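Local coordinates for SWD1-like protein (Myceliophthora thermophila, PDB 6E29), which probably serves as the Swd1 (Cps50) subunit of the COMPASS histone H3 methyltransferase complex, represented here by its WD-repeat beta-propeller domain, at residues G47-W52 against L82-Q87; L230-Q235 against R240-P245; V286-Y291 against Y297-G302; A330-G333 against R338-I341. One frame throughout, in Å; residues are numbered along the deposited sequence.

Contact 1. Residues G47-W52 against L82-Q87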
loop_
_atom_site.group_PDB
_atom_site.type_symbol
_atom_site.label_atom_id
_atom_site.label_comp_id
_atom_site.label_asym_id
_atom_site.label_seq_id
_atom_site.Cartn_x
_atom_site.Cartn_y
_atom_site.Cartn_z
ATOM N N GLY B 47 -9.805 -1.910 15.431
ATOM C CA GLY B 47 -8.646 -2.772 15.460
ATOM C C GLY B 47 -8.929 -4.226 15.158
ATOM O O GLY B 47 -7.980 -5.004 14.989
ATOM N N THR B 48 -10.194 -4.620 15.046
ATOM C CA THR B 48 -10.484 -6.003 14.693
ATOM C C THR B 48 -10.212 -6.257 13.207
ATOM O O THR B 48 -10.409 -5.385 12.359
ATOM C CB THR B 48 -11.936 -6.351 15.022
ATOM O OG1 THR B 48 -12.215 -6.001 16.378
ATOM C CG2 THR B 48 -12.187 -7.843 14.823
ATOM N N VAL B 49 -9.765 -7.476 12.897
ATOM C CA VAL B 49 -9.573 -7.924 11.528
ATOM C C VAL B 49 -10.528 -9.070 11.240
ATOM O O VAL B 49 -10.677 -9.971 12.067
ATOM C CB VAL B 49 -8.122 -8.360 11.272
ATOM C CG1 VAL B 49 -8.000 -8.928 9.833
ATOM C CG2 VAL B 49 -7.202 -7.142 11.446
ATOM N N VAL B 50 -11.212 -9.002 10.090
ATOM C CA VAL B 50 -12.233 -9.969 9.723
ATOM C C VAL B 50 -11.799 -10.695 8.454
ATOM O O VAL B 50 -11.327 -10.078 7.495
ATOM C CB VAL B 50 -13.615 -9.302 9.550
ATOM C CG1 VAL B 50 -14.680 -10.348 9.187
ATOM C CG2 VAL B 50 -14.007 -8.609 10.845
ATOM N N ILE B 51 -11.911 -12.010 8.475
ATOM C CA ILE B 51 -11.615 -12.856 7.329
ATOM C C ILE B 51 -12.966 -13.306 6.786
ATOM O O ILE B 51 -13.690 -14.024 7.476
ATOM C CB ILE B 51 -10.767 -14.069 7.731
ATOM C CG1 ILE B 51 -9.465 -13.610 8.438
ATOM C CG2 ILE B 51 -10.575 -14.989 6.534
ATOM C CD1 ILE B 51 -8.724 -12.479 7.634
ATOM N N TRP B 52 -13.312 -12.869 5.567
ATOM C CA TRP B 52 -14.566 -13.262 4.913
ATOM C C TRP B 52 -14.308 -14.410 3.953
ATOM O O TRP B 52 -13.424 -14.323 3.103
ATOM C CB TRP B 52 -15.160 -12.101 4.122
ATOM C CG TRP B 52 -15.478 -10.906 4.915
ATOM C CD1 TRP B 52 -14.624 -9.891 5.284
ATOM C CD2 TRP B 52 -16.763 -10.556 5.425
ATOM N NE1 TRP B 52 -15.311 -8.945 6.019
ATOM C CE2 TRP B 52 -16.627 -9.316 6.087
ATOM C CE3 TRP B 52 -18.024 -11.157 5.362
ATOM C CZ2 TRP B 52 -17.697 -8.696 6.709
ATOM C CZ3 TRP B 52 -19.068 -10.530 5.949
ATOM C CH2 TRP B 52 -18.900 -9.314 6.625
ATOM N N LEU B 82 -1.251 -13.548 7.567
ATOM C CA LEU B 82 -1.776 -12.221 7.254
ATOM C C LEU B 82 -1.127 -11.229 8.188
ATOM O O LEU B 82 -1.180 -11.390 9.410
ATOM C CB LEU B 82 -3.307 -12.166 7.396
ATOM C CG LEU B 82 -4.008 -10.806 7.182
ATOM C CD1 LEU B 82 -3.806 -10.358 5.779
ATOM C CD2 LEU B 82 -5.494 -10.971 7.509
ATOM N N LEU B 83 -0.524 -10.196 7.618
ATOM C CA LEU B 83 0.146 -9.175 8.391
ATOM C C LEU B 83 -0.766 -7.952 8.460
ATOM O O LEU B 83 -1.196 -7.435 7.429
ATOM C CB LEU B 83 1.467 -8.837 7.716
ATOM C CG LEU B 83 2.380 -7.926 8.503
ATOM C CD1 LEU B 83 3.097 -8.721 9.568
ATOM C CD2 LEU B 83 3.378 -7.281 7.506
ATOM N N SER B 84 -1.105 -7.530 9.663
ATOM C CA SER B 84 -1.970 -6.369 9.855
ATOM C C SER B 84 -1.243 -5.272 10.629
ATOM O O SER B 84 -0.429 -5.545 11.518
ATOM C CB SER B 84 -3.274 -6.763 10.595
ATOM O OG SER B 84 -2.986 -7.445 11.843
ATOM N N ALA B 85 -1.570 -4.026 10.328
ATOM C CA ALA B 85 -0.929 -2.907 10.997
ATOM C C ALA B 85 -1.998 -1.918 11.427
ATOM O O ALA B 85 -3.056 -1.862 10.810
ATOM C CB ALA B 85 0.067 -2.218 10.056
ATOM N N CYS B 86 -1.727 -1.112 12.461
ATOM C CA CYS B 86 -2.753 -0.197 12.950
ATOM C C CYS B 86 -2.165 1.164 13.278
ATOM O O CYS B 86 -0.952 1.343 13.340
ATOM C CB CYS B 86 -3.476 -0.759 14.190
ATOM S SG CYS B 86 -2.495 -0.842 15.690
ATOM N N GLN B 87 -3.055 2.124 13.531
ATOM C CA GLN B 87 -2.635 3.431 14.016
ATOM C C GLN B 87 -2.140 3.382 15.443
ATOM O O GLN B 87 -1.546 4.366 15.903
ATOM C CB GLN B 87 -3.784 4.432 13.928
ATOM C CG GLN B 87 -4.125 4.836 12.523
ATOM C CD GLN B 87 -5.383 5.679 12.430
ATOM O OE1 GLN B 87 -6.143 5.817 13.403
ATOM N NE2 GLN B 87 -5.616 6.256 11.250
#
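Ile51 and Leu82 meet tip to tip, CD1 of Ile51 lying 3.6 Å from CD2 of Leu82, and this pair forms the tight end of a mainly apolar contact. The same Leu82 methyl also receives Val49, whose CG1 comes within 4.0 Å of CD2. Leu82 presents that methyl by running its CG opposite the backbone N (chi1 176°), while a bend at chi2 of Ile51 (-49°) brings CD1 round to it. Val49 divides its branches between two partners: CG2 rests against Ser84, 4.0 Å from CB. The Ser84 hydroxyl is hydrogen-bonded to His66 NE2, in the loop leading into the blade, and to Trp94 NE1 on strand 90-95, as in the His-Ser-Trp network of WD repeats. Toward Gly47 and Cys86 the contact slackens. Cys86 CB stays 5.7 Å from Gly47 CA, and Gln87 beyond it is partly exposed. With axes 9.3 Å apart, the two strands belong to separate sheets packed face against face, not to one hydrogen-bonded pair. Strand 48-53 is the third of the blade spanning 28-64, beside strand 58-64; strand 81-86 is the second of the next blade, held between strands 70-75 and 90-95.

Contact 2. Residues L230-Q235 against R240-P245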
loop_
_atom_site.group_PDB
_atom_site.type_symbol
_atom_site.label_atom_id
_atom_site.label_comp_id
_atom_site.label_asym_id
_atom_site.label_seq_id
_atom_site.Cartn_x
_atom_site.Cartn_y
_atom_site.Cartn_z
ATOM N N LEU B 230 4.247 0.112 -11.764
ATOM C CA LEU B 230 4.074 0.702 -10.448
ATOM C C LEU B 230 3.001 1.790 -10.558
ATOM O O LEU B 230 3.070 2.653 -11.435
ATOM C CB LEU B 230 5.378 1.319 -9.965
ATOM C CG LEU B 230 5.375 2.164 -8.701
ATOM C CD1 LEU B 230 5.212 1.273 -7.459
ATOM C CD2 LEU B 230 6.695 2.970 -8.692
ATOM N N LEU B 231 2.074 1.774 -9.631
ATOM C CA LEU B 231 1.017 2.764 -9.498
ATOM C C LEU B 231 1.307 3.608 -8.276
ATOM O O LEU B 231 1.631 3.085 -7.206
ATOM C CB LEU B 231 -0.329 2.019 -9.351
ATOM C CG LEU B 231 -1.607 2.769 -9.001
ATOM C CD1 LEU B 231 -1.905 3.698 -10.150
ATOM C CD2 LEU B 231 -2.736 1.689 -8.851
ATOM N N VAL B 232 1.172 4.916 -8.427
ATOM C CA VAL B 232 1.588 5.866 -7.407
ATOM C C VAL B 232 0.462 6.880 -7.196
ATOM O O VAL B 232 0.011 7.488 -8.150
ATOM C CB VAL B 232 2.854 6.634 -7.796
ATOM C CG1 VAL B 232 3.231 7.600 -6.634
ATOM C CG2 VAL B 232 4.017 5.686 -8.145
ATOM N N ASN B 233 -0.022 7.015 -5.969
ATOM C CA ASN B 233 -0.950 8.094 -5.640
ATOM C C ASN B 233 -0.186 9.115 -4.814
ATOM O O ASN B 233 0.512 8.746 -3.857
ATOM C CB ASN B 233 -2.173 7.617 -4.854
ATOM C CG ASN B 233 -3.243 8.712 -4.724
ATOM O OD1 ASN B 233 -3.347 9.594 -5.586
ATOM N ND2 ASN B 233 -4.012 8.670 -3.654
ATOM N N ALA B 234 -0.371 10.379 -5.134
ATOM C CA ALA B 234 0.317 11.449 -4.425
ATOM C C ALA B 234 -0.607 12.647 -4.311
ATOM O O ALA B 234 -1.598 12.770 -5.031
ATOM C CB ALA B 234 1.632 11.828 -5.138
ATOM N N GLN B 235 -0.256 13.559 -3.430
ATOM C CA GLN B 235 -1.180 14.612 -3.067
ATOM C C GLN B 235 -1.215 15.759 -4.069
ATOM O O GLN B 235 -1.691 16.833 -3.726
ATOM C CB GLN B 235 -0.814 15.155 -1.690
ATOM C CG GLN B 235 -1.224 14.212 -0.545
ATOM C CD GLN B 235 -1.111 14.933 0.812
ATOM O OE1 GLN B 235 -0.392 15.938 0.935
ATOM N NE2 GLN B 235 -1.838 14.444 1.816
ATOM N N ARG B 240 -0.270 8.191 -11.196
ATOM C CA ARG B 240 0.774 7.904 -12.176
ATOM C C ARG B 240 1.095 6.430 -12.173
ATOM O O ARG B 240 1.120 5.812 -11.102
ATOM C CB ARG B 240 2.075 8.633 -11.845
ATOM C CG ARG B 240 1.863 10.184 -11.935
ATOM C CD ARG B 240 3.116 10.886 -11.409
ATOM N NE ARG B 240 3.061 12.351 -11.488
ATOM C CZ ARG B 240 2.590 13.149 -10.540
ATOM N NH1 ARG B 240 2.092 12.655 -9.395
ATOM N NH2 ARG B 240 2.614 14.471 -10.738
ATOM N N THR B 241 1.367 5.896 -13.358
ATOM C CA THR B 241 1.942 4.569 -13.505
ATOM C C THR B 241 3.332 4.706 -14.100
ATOM O O THR B 241 3.595 5.603 -14.911
ATOM C CB THR B 241 1.086 3.671 -14.372
ATOM O OG1 THR B 241 0.798 4.326 -15.625
ATOM C CG2 THR B 241 -0.238 3.347 -13.608
ATOM N N PHE B 242 4.219 3.824 -13.683
ATOM C CA PHE B 242 5.589 3.820 -14.174
ATOM C C PHE B 242 6.000 2.418 -14.557
ATOM O O PHE B 242 5.520 1.434 -13.981
ATOM C CB PHE B 242 6.598 4.301 -13.146
ATOM C CG PHE B 242 6.374 5.676 -12.674
ATOM C CD1 PHE B 242 7.149 6.735 -13.150
ATOM C CD2 PHE B 242 5.402 5.908 -11.702
ATOM C CE1 PHE B 242 6.896 8.027 -12.692
ATOM C CE2 PHE B 242 5.152 7.156 -11.257
ATOM C CZ PHE B 242 5.925 8.238 -11.748
ATOM N N ILE B 243 6.961 2.356 -15.490
ATOM C CA ILE B 243 7.566 1.103 -15.953
ATOM C C ILE B 243 8.745 0.785 -15.047
ATOM O O ILE B 243 9.691 1.561 -14.986
ATOM C CB ILE B 243 8.031 1.228 -17.411
ATOM C CG1 ILE B 243 6.888 1.768 -18.280
ATOM C CG2 ILE B 243 8.511 -0.110 -17.914
ATOM C CD1 ILE B 243 5.604 0.953 -18.153
ATOM N N VAL B 244 8.698 -0.339 -14.350
ATOM C CA VAL B 244 9.707 -0.586 -13.302
ATOM C C VAL B 244 10.964 -1.081 -13.947
ATOM O O VAL B 244 10.901 -1.895 -14.890
ATOM C CB VAL B 244 9.153 -1.583 -12.270
ATOM C CG1 VAL B 244 10.260 -2.134 -11.398
ATOM C CG2 VAL B 244 8.054 -0.950 -11.386
ATOM N N PRO B 245 12.157 -0.613 -13.541
ATOM C CA PRO B 245 13.388 -1.038 -14.204
ATOM C C PRO B 245 13.742 -2.482 -13.884
ATOM O O PRO B 245 13.223 -3.137 -12.970
ATOM C CB PRO B 245 14.456 -0.083 -13.670
ATOM C CG PRO B 245 13.950 0.297 -12.328
ATOM C CD PRO B 245 12.429 0.400 -12.499
HETATM O O HOH W 1 1.175 10.200 -8.432
#
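Leu230, Leu231 and Val232 pair with Phe242, Thr241 and Arg240 in an antiparallel beta hairpin, which supplies the two middle strands of a four-stranded propeller blade between strands 218-223 and 261-265. Two hydrogen-bonded pairs flank one non-hydrogen-bonded pair. Leu230 and Phe242 exchange reciprocal bonds, Leu230 N to Phe242 O at 2.9 Å and Phe242 N to Leu230 O at 2.8 Å. Between Val232 and Arg240 the exchange is less even: Val232 N reaches Arg240 O at 2.8 Å, whereas the return bond from Arg240 N to Val232 O is 3.1 Å long. On the face carrying Leu230, Val232 and Phe242, the first torsion of Phe242 (-60°) sets its ring opposite the carbonyl carbon and beside the backbone N. There Val232 CG2 meets ring atom CE2 obliquely at 3.6 Å. Farther along this side Val244 CG2 closes on Leu230 CB. Leu231 CD1 and Thr241 CG2 touch on the other face, which packs against strand 274-279 of the following blade; the hydroxyl of Thr241 is hydrogen-bonded to Glu262. Near the turn, Arg240 NH2 forms a salt bridge with Asp236. Arg240 NH1 also donates to a water lying in the guanidinium plane, 2.8 Å from NH1, and that water donates in turn to Val232 O at 3.0 Å, giving the carbonyl a second partner.

Contact 3. Residues V286-Y291 against Y297-G302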
loop_
_atom_site.group_PDB
_atom_site.type_symbol
_atom_site.label_atom_id
_atom_site.label_comp_id
_atom_site.label_asym_id
_atom_site.label_seq_id
_atom_site.Cartn_x
_atom_site.Cartn_y
_atom_site.Cartn_z
ATOM N N VAL B 286 -6.869 0.898 -13.823
ATOM C CA VAL B 286 -6.569 1.600 -12.573
ATOM C C VAL B 286 -7.888 2.184 -12.059
ATOM O O VAL B 286 -8.573 2.886 -12.798
ATOM C CB VAL B 286 -5.534 2.733 -12.799
ATOM C CG1 VAL B 286 -5.382 3.571 -11.530
ATOM C CG2 VAL B 286 -4.144 2.121 -13.220
ATOM N N ALA B 287 -8.209 1.933 -10.789
ATOM C CA ALA B 287 -9.384 2.532 -10.157
ATOM C C ALA B 287 -8.927 3.469 -9.046
ATOM O O ALA B 287 -7.841 3.286 -8.465
ATOM C CB ALA B 287 -10.321 1.477 -9.571
ATOM N N ALA B 288 -9.758 4.466 -8.752
ATOM C CA ALA B 288 -9.505 5.341 -7.614
ATOM C C ALA B 288 -10.824 5.779 -6.994
ATOM O O ALA B 288 -11.795 6.050 -7.712
ATOM C CB ALA B 288 -8.729 6.592 -8.043
ATOM N N SER B 289 -10.802 5.991 -5.689
ATOM C CA SER B 289 -11.830 6.741 -4.972
ATOM C C SER B 289 -11.427 8.208 -4.853
ATOM O O SER B 289 -10.251 8.564 -4.935
ATOM C CB SER B 289 -12.037 6.174 -3.573
ATOM O OG SER B 289 -10.779 6.125 -2.899
ATOM N N THR B 290 -12.425 9.056 -4.622
ATOM C CA THR B 290 -12.309 10.505 -4.760
ATOM C C THR B 290 -12.553 11.165 -3.420
ATOM O O THR B 290 -13.579 10.896 -2.778
ATOM C CB THR B 290 -13.341 11.003 -5.772
ATOM O OG1 THR B 290 -13.387 10.092 -6.869
ATOM C CG2 THR B 290 -12.953 12.411 -6.284
ATOM N N TYR B 291 -11.604 12.005 -2.987
ATOM C CA TYR B 291 -11.782 12.800 -1.779
ATOM C C TYR B 291 -13.004 13.681 -1.916
ATOM O O TYR B 291 -13.214 14.301 -2.961
ATOM C CB TYR B 291 -10.561 13.702 -1.518
ATOM C CG TYR B 291 -9.494 13.037 -0.680
ATOM C CD1 TYR B 291 -8.191 12.883 -1.154
ATOM C CD2 TYR B 291 -9.799 12.531 0.579
ATOM C CE1 TYR B 291 -7.221 12.259 -0.389
ATOM C CE2 TYR B 291 -8.843 11.909 1.347
ATOM C CZ TYR B 291 -7.573 11.765 0.855
ATOM O OH TYR B 291 -6.659 11.150 1.645
ATOM N N TYR B 297 -13.569 6.178 -9.997
ATOM C CA TYR B 297 -13.164 6.368 -11.378
ATOM C C TYR B 297 -12.366 5.149 -11.789
ATOM O O TYR B 297 -11.547 4.671 -11.006
ATOM C CB TYR B 297 -12.303 7.630 -11.540
ATOM C CG TYR B 297 -13.172 8.895 -11.407
ATOM C CD1 TYR B 297 -13.646 9.304 -10.162
ATOM C CD2 TYR B 297 -13.503 9.663 -12.521
ATOM C CE1 TYR B 297 -14.440 10.442 -10.034
ATOM C CE2 TYR B 297 -14.291 10.816 -12.397
ATOM C CZ TYR B 297 -14.757 11.185 -11.146
ATOM O OH TYR B 297 -15.537 12.315 -10.998
ATOM N N ILE B 298 -12.561 4.692 -13.036
ATOM C CA ILE B 298 -11.771 3.579 -13.584
ATOM C C ILE B 298 -11.184 4.015 -14.927
ATOM O O ILE B 298 -11.923 4.423 -15.829
ATOM C CB ILE B 298 -12.618 2.310 -13.746
ATOM C CG1 ILE B 298 -13.296 1.945 -12.402
ATOM C CG2 ILE B 298 -11.762 1.167 -14.220
ATOM C CD1 ILE B 298 -14.241 0.689 -12.538
ATOM N N TRP B 299 -9.858 3.972 -15.039
ATOM C CA TRP B 299 -9.151 4.217 -16.296
ATOM C C TRP B 299 -8.535 2.916 -16.818
ATOM O O TRP B 299 -8.274 1.975 -16.052
ATOM C CB TRP B 299 -8.035 5.237 -16.110
ATOM C CG TRP B 299 -8.444 6.572 -15.644
ATOM C CD1 TRP B 299 -8.700 7.687 -16.434
ATOM C CD2 TRP B 299 -8.556 7.012 -14.280
ATOM N NE1 TRP B 299 -8.991 8.757 -15.641
ATOM C CE2 TRP B 299 -8.908 8.385 -14.317
ATOM C CE3 TRP B 299 -8.386 6.382 -13.029
ATOM C CZ2 TRP B 299 -9.132 9.136 -13.152
ATOM C CZ3 TRP B 299 -8.586 7.130 -11.869
ATOM C CH2 TRP B 299 -8.948 8.500 -11.938
ATOM N N GLU B 300 -8.221 2.901 -18.107
ATOM C CA GLU B 300 -7.550 1.751 -18.698
ATOM C C GLU B 300 -6.130 2.147 -19.084
ATOM O O GLU B 300 -5.899 3.247 -19.587
ATOM C CB GLU B 300 -8.329 1.213 -19.917
ATOM C CG GLU B 300 -8.692 2.267 -20.936
ATOM C CD GLU B 300 -7.555 2.487 -21.921
ATOM O OE1 GLU B 300 -6.804 1.497 -22.166
ATOM O OE2 GLU B 300 -7.400 3.641 -22.391
ATOM N N ARG B 301 -5.182 1.258 -18.838
ATOM C CA ARG B 301 -3.753 1.547 -19.018
ATOM C C ARG B 301 -3.269 1.301 -20.424
ATOM O O ARG B 301 -2.125 1.645 -20.739
ATOM C CB ARG B 301 -2.916 0.661 -18.121
ATOM C CG ARG B 301 -2.897 1.069 -16.720
ATOM C CD ARG B 301 -1.863 0.255 -15.975
ATOM N NE ARG B 301 -0.622 0.086 -16.726
ATOM C CZ ARG B 301 -0.126 -1.078 -17.129
ATOM N NH1 ARG B 301 -0.765 -2.218 -16.843
ATOM N NH2 ARG B 301 1.005 -1.101 -17.837
ATOM N N GLY B 302 -4.079 0.651 -21.251
ATOM C CA GLY B 302 -3.705 0.486 -22.641
ATOM C C GLY B 302 -3.457 1.820 -23.312
ATOM O O GLY B 302 -2.434 2.017 -23.973
#
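Ala288 points its methyl at the rim of the Trp299 indole, CB lying in the ring plane 3.9 Å from CZ3, and this small-against-large pairing forms the apolar centre of the hairpin. Val286 adds CG1 near CE3 of the same indole, more loosely at 4.4 Å. On the opposite face, Ala287 CB packs on Ile298 CG1. Trp299 CG stands opposite its carbonyl carbon (chi1 -60°), which lays the ring alongside strand 285-290 with its CE3-CZ3 edge turned to Val286 and Ala288. Backbone hydrogen bonds run from Val286 N to Trp299 O and from Trp299 N to Val286 O, each 2.8 Å; Ala288 and Tyr297 exchange a second pair. Trp274 meets both the Tyr297 and Trp299 rings edge-to-face, extending the aromatic cluster. Outward, polarity rises at both ends. Thr290 OG1 lies at the edge of the Tyr297 ring, 3.4 Å from CE1, while hydrogen-bonded to Glu295 O. At the other end the aliphatic part of Arg301 crosses Val286 at about a right angle, with CG 3.9 Å from CG2, and Arg301 NH2 forms a salt bridge with Glu262. Strands two and three of a four-stranded antiparallel blade joined in this way are the recurring hairpin of the seven-bladed beta-propeller.

Contact 4. Residues A330-G333 against R338-I341; sequences AACG and RINI
Ala330 is the small bump of this hairpin: its methyl faces the groove between two isoleucines, CB lying 3.8 Å from Ile341 CG1 and 4.1 Å from Ile339 CG2. Ile339 offers that branch because CG2 stands opposite its backbone N, leaving CG1 (chi1 -58°) to run beside the N toward Cys332, where the fit is looser, 4.4 Å between CG1 and SG. Small residues on strand 328-333 thus leave room for branched ones on strand 339-343. This face, bearing Ala330, Cys332, Ile339 and Ile341, packs on strand 28-33 of the adjoining blade through Cys332 and Ile339. Ala331 and Asn340 share the other face; between the strands, Ala331 N reaches Asn340 O at 2.8 Å and Asn340 N reaches Ala331 O at 3.0 Å. A third bond, Gly333 N to Arg338 O at 2.9 Å, is nearly straight (171° at the hydrogen). Asn340 ND2 donates to a water 3.0 Å away, which lies close to Ala331 O as well, while OD1 is hydrogen-bonded to Thr22 OG1. The chemistry is therefore two-sided: an apolar face for the neighbouring blade, and a buried amide that adds a side-chain bond to the backbone bonds joining strand 339-343 to strand 19-23, consistent with propeller-ring closure.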
loop_
_atom_site.group_PDB
_atom_site.type_symbol
_atom_site.label_atom_id
_atom_site.label_comp_id
_atom_site.label_asym_id
_atom_site.label_seq_id
_atom_site.Cartn_x
_atom_site.Cartn_y
_atom_site.Cartn_z
ATOM N N ALA B 330 -13.870 -3.966 -4.902
ATOM C CA ALA B 330 -14.461 -3.765 -3.584
ATOM C C ALA B 330 -14.047 -2.402 -3.053
ATOM O O ALA B 330 -12.913 -1.953 -3.251
ATOM C CB ALA B 330 -14.012 -4.854 -2.599
ATOM N N ALA B 331 -14.939 -1.780 -2.297
ATOM C CA ALA B 331 -14.650 -0.449 -1.749
ATOM C C ALA B 331 -15.240 -0.287 -0.354
ATOM O O ALA B 331 -16.318 -0.799 -0.065
ATOM C CB ALA B 331 -15.188 0.652 -2.661
ATOM N N CYS B 332 -14.529 0.439 0.511
ATOM C CA CYS B 332 -14.939 0.719 1.877
ATOM C C CYS B 332 -15.549 2.095 1.908
ATOM O O CYS B 332 -14.890 3.067 1.529
ATOM C CB CYS B 332 -13.733 0.686 2.820
ATOM S SG CYS B 332 -12.836 -0.858 2.739
ATOM N N GLY B 333 -16.790 2.188 2.391
ATOM C CA GLY B 333 -17.404 3.497 2.576
ATOM C C GLY B 333 -16.855 4.197 3.815
ATOM O O GLY B 333 -16.746 3.599 4.891
ATOM N N ARG B 338 -19.367 0.213 5.259
ATOM C CA ARG B 338 -19.762 -0.968 4.514
ATOM C C ARG B 338 -18.758 -1.284 3.417
ATOM O O ARG B 338 -18.144 -0.385 2.842
ATOM C CB ARG B 338 -21.116 -0.749 3.865
ATOM C CG ARG B 338 -22.191 -0.674 4.902
ATOM C CD ARG B 338 -23.533 -0.868 4.304
ATOM N NE ARG B 338 -24.046 0.330 3.667
ATOM C CZ ARG B 338 -24.835 1.207 4.276
ATOM N NH1 ARG B 338 -25.161 1.042 5.559
ATOM N NH2 ARG B 338 -25.286 2.259 3.608
ATOM N N ILE B 339 -18.710 -2.558 3.012
ATOM C CA ILE B 339 -17.909 -2.933 1.857
ATOM C C ILE B 339 -18.859 -3.242 0.717
ATOM O O ILE B 339 -19.667 -4.179 0.810
ATOM C CB ILE B 339 -16.997 -4.144 2.122
ATOM C CG1 ILE B 339 -16.055 -3.865 3.291
ATOM C CG2 ILE B 339 -16.209 -4.446 0.836
ATOM C CD1 ILE B 339 -15.520 -5.145 3.953
ATOM N N ASN B 340 -18.754 -2.473 -0.363
ATOM C CA ASN B 340 -19.501 -2.755 -1.580
ATOM C C ASN B 340 -18.597 -3.381 -2.627
ATOM O O ASN B 340 -17.455 -2.948 -2.802
ATOM C CB ASN B 340 -20.120 -1.483 -2.145
ATOM C CG ASN B 340 -21.323 -1.056 -1.370
ATOM O OD1 ASN B 340 -22.417 -1.587 -1.576
ATOM N ND2 ASN B 340 -21.140 -0.109 -0.447
ATOM N N ILE B 341 -19.126 -4.355 -3.361
ATOM C CA ILE B 341 -18.364 -5.039 -4.413
ATOM C C ILE B 341 -19.103 -4.879 -5.724
ATOM O O ILE B 341 -20.274 -5.314 -5.857
ATOM C CB ILE B 341 -18.145 -6.526 -4.107
ATOM C CG1 ILE B 341 -17.374 -6.703 -2.800
ATOM C CG2 ILE B 341 -17.397 -7.157 -5.256
ATOM C CD1 ILE B 341 -17.346 -8.171 -2.374
HETATM O O HOH W 2 -18.543 1.202 0.074
#

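How the contacts relate
Contacts 2, 3 and 4 are hairpins within single blades, whereas contact 1 spans two successive blades; together they illustrate how a propeller is built and then assembled. Contacts 2 and 3, with centres 13 Å apart, touch directly: Leu231 CD1 packs 3.7 Å from Val286 CG1, and Thr241 CG2 also meets Val286, so that apolar faces join neighbouring blades much as in contact 1. Contact 4 lies about 16 Å, centre to centre, from both contact 1 and contact 3 without touching either, its nearest atoms about 4 Å from contact 1. Contacts 1 and 2, about 26 Å apart between centres, sit on opposite sides of the chain's centre.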